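Local structure of transaminase (Arthrobacter sp., 5G2Q) at residues K403-F408 with P438-I443. The protein probably transfers amino groups between amines or amino acids and keto compounds with pyridoxal phosphate, as a class-III aminotransferase of fold type I. Residues are numbered along the deposited sequence; the frame is centred on the assembly and turned at random.
Sequences KLDRNF and PNTMRI. With PDA (2-[(3-hydroxy-2-methyl-5-phosphonooxymethyl-pyridin-4-ylmethyl)-amino]-propionic acid), chain R.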
# COMPACT_ATOMS: atom_id res chain seq x y z
N LYS F 403 5.29 -32.10 4.80
CA LYS F 403 4.32 -31.47 5.74
C LYS F 403 3.79 -30.08 5.34
O LYS F 403 2.64 -29.77 5.60
CB LYS F 403 4.85 -31.43 7.18
CG LYS F 403 3.73 -31.17 8.19
CD LYS F 403 4.11 -30.18 9.29
CE LYS F 403 2.91 -29.76 10.15
NZ LYS F 403 3.26 -28.87 11.31
N LEU F 404 4.61 -29.25 4.71
CA LEU F 404 4.14 -27.89 4.35
C LEU F 404 3.10 -27.90 3.21
O LEU F 404 2.45 -26.88 2.94
CB LEU F 404 5.30 -26.95 4.01
CG LEU F 404 5.98 -26.22 5.15
CD1 LEU F 404 7.08 -25.34 4.58
CD2 LEU F 404 4.99 -25.35 5.92
N ASP F 405 2.95 -29.04 2.53
CA ASP F 405 1.96 -29.16 1.45
C ASP F 405 1.96 -27.97 0.42
O ASP F 405 3.01 -27.64 -0.11
CB ASP F 405 0.58 -29.44 2.04
CG ASP F 405 -0.38 -29.97 1.01
OD1 ASP F 405 0.00 -30.89 0.22
OD2 ASP F 405 -1.52 -29.47 0.98
N ARG F 406 0.81 -27.37 0.14
CA ARG F 406 0.69 -26.26 -0.84
C ARG F 406 1.31 -24.89 -0.38
O ARG F 406 1.27 -23.88 -1.14
CB ARG F 406 -0.79 -26.11 -1.28
CG ARG F 406 -1.33 -27.41 -1.88
CD ARG F 406 -2.85 -27.51 -1.80
NE ARG F 406 -3.39 -28.59 -2.64
CZ ARG F 406 -3.69 -29.82 -2.22
NH1 ARG F 406 -3.51 -30.16 -0.95
NH2 ARG F 406 -4.17 -30.73 -3.06
N ASN F 407 1.88 -24.86 0.84
CA ASN F 407 2.58 -23.68 1.40
C ASN F 407 4.09 -23.85 1.37
O ASN F 407 4.83 -23.03 1.90
CB ASN F 407 2.11 -23.36 2.82
CG ASN F 407 0.71 -22.83 2.85
OD1 ASN F 407 0.23 -22.24 1.89
ND2 ASN F 407 0.03 -23.03 3.94
N PHE F 408 4.54 -24.93 0.71
CA PHE F 408 5.96 -25.12 0.41
C PHE F 408 6.47 -24.04 -0.56
O PHE F 408 5.68 -23.30 -1.14
CB PHE F 408 6.21 -26.51 -0.22
CG PHE F 408 6.12 -26.52 -1.72
CD1 PHE F 408 5.01 -26.00 -2.38
CD2 PHE F 408 7.16 -27.07 -2.48
CE1 PHE F 408 4.94 -26.01 -3.75
CE2 PHE F 408 7.08 -27.12 -3.86
CZ PHE F 408 5.98 -26.59 -4.50
N PRO F 438 3.94 -30.49 -4.11
CA PRO F 438 4.73 -31.61 -3.56
C PRO F 438 3.94 -32.91 -3.26
O PRO F 438 4.42 -34.04 -3.51
CB PRO F 438 5.28 -31.02 -2.25
CG PRO F 438 4.28 -29.97 -1.86
CD PRO F 438 3.86 -29.35 -3.17
N ASN F 439 2.72 -32.76 -2.75
CA ASN F 439 1.94 -33.94 -2.42
C ASN F 439 0.84 -34.33 -3.42
O ASN F 439 0.07 -35.24 -3.13
CB ASN F 439 1.32 -33.80 -1.03
CG ASN F 439 2.34 -33.53 0.04
OD1 ASN F 439 3.35 -34.22 0.14
ND2 ASN F 439 2.07 -32.52 0.89
N THR F 440 0.73 -33.66 -4.56
CA THR F 440 -0.46 -33.76 -5.39
C THR F 440 -0.11 -33.73 -6.86
O THR F 440 0.57 -32.84 -7.30
CB THR F 440 -1.42 -32.56 -5.16
OG1 THR F 440 -1.54 -32.28 -3.76
CG2 THR F 440 -2.81 -32.83 -5.75
N MET F 441 -0.62 -34.69 -7.63
CA MET F 441 -0.37 -34.72 -9.07
C MET F 441 -1.41 -33.88 -9.78
O MET F 441 -2.56 -33.88 -9.37
CB MET F 441 -0.45 -36.14 -9.58
CG MET F 441 0.31 -37.12 -8.73
SD MET F 441 1.02 -38.41 -9.74
CE MET F 441 0.48 -37.92 -11.38
N ARG F 442 -0.99 -33.15 -10.82
CA ARG F 442 -1.87 -32.36 -11.69
C ARG F 442 -1.77 -32.93 -13.11
O ARG F 442 -0.87 -32.57 -13.88
CB ARG F 442 -1.48 -30.87 -11.67
CG ARG F 442 -2.37 -29.92 -12.47
CD ARG F 442 -1.66 -29.26 -13.67
NE ARG F 442 -0.63 -28.26 -13.33
CZ ARG F 442 -0.55 -27.02 -13.82
NH1 ARG F 442 -1.45 -26.59 -14.69
NH2 ARG F 442 0.42 -26.19 -13.45
N ILE F 443 -2.72 -33.79 -13.46
CA ILE F 443 -2.70 -34.57 -14.73
C ILE F 443 -3.57 -33.92 -15.79
O ILE F 443 -4.75 -33.65 -15.56
CB ILE F 443 -3.25 -36.00 -14.51
CG1 ILE F 443 -2.52 -36.69 -13.34
CG2 ILE F 443 -3.19 -36.80 -15.81
CD1 ILE F 443 -3.02 -38.09 -13.00
N PDA R . -1.04 -20.85 -15.08
N1 PDA R . -5.10 -17.87 -14.23
C2 PDA R . -4.99 -19.19 -14.06
C2A PDA R . -6.14 -19.90 -13.38
C3 PDA R . -3.77 -19.90 -14.55
O3A PDA R . -3.66 -21.26 -14.42
C4 PDA R . -2.77 -19.15 -15.18
C4A PDA R . -1.54 -19.84 -15.68
C5 PDA R . -2.95 -17.76 -15.31
C5A PDA R . -1.93 -16.84 -15.95
OP4 PDA R . -1.84 -17.09 -17.36
P PDA R . -0.46 -16.82 -18.14
OP1 PDA R . -0.09 -15.31 -18.07
OP2 PDA R . -0.63 -17.15 -19.63
OP3 PDA R . 0.61 -17.66 -17.51
C6 PDA R . -4.12 -17.16 -14.83
CA PDA R . 0.18 -21.57 -15.53
CB PDA R . 1.45 -20.74 -15.35
C PDA R . 0.37 -23.00 -15.05
O PDA R . 1.50 -23.38 -14.64
OXT PDA R . -0.60 -23.80 -15.10
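Asn439 ND2 donates to Asp405 OD1 at 2.7 Å, nearly straight at 165°. In this class-III aminotransferase the bond ties the loop after strand 387-392 to the residue just before strand 440-443, which pairs with strand 387-392 in an antiparallel sheet. The carboxylate and amide planes are nearly coplanar, and OD1 is met on its anti side. ND2 also bonds Val402 O, so the amide grips the loop at two points.

Asp405 OD2 uses its syn lone pair for a salt bridge to Arg406 NH1 at 2.9 Å. Asp405 CG lies anti to the backbone N (chi1 -163°), which lets the carboxylate reach both partners. The Arg406 chain runs extended from CG to NE and lays one guanidinium face against Thr440 OG1. Arg406 NH2 is 3.1 Å from Thr440 OG1, but the angle is too poor for a hydrogen bond. Asp391 OD1 joins the two instead, with a salt bridge to Arg406 and a hydrogen bond to Thr440.

Pro438 packs against the turn, its CG 3.2 Å from Asp405 O. Pro438 CD sits over the centre of the Phe408 ring in a CH-pi contact, 3.5 Å from the centroid.

Further along the strand, Arg442 reaches the ligand PDA, its guanidinium edge turned to the carboxylate. Arg442 NH1 donates to PDA OXT at 2.9 Å, while Arg442 NH2 bonds OXT and, weakly, PDA O at 3.2 Å.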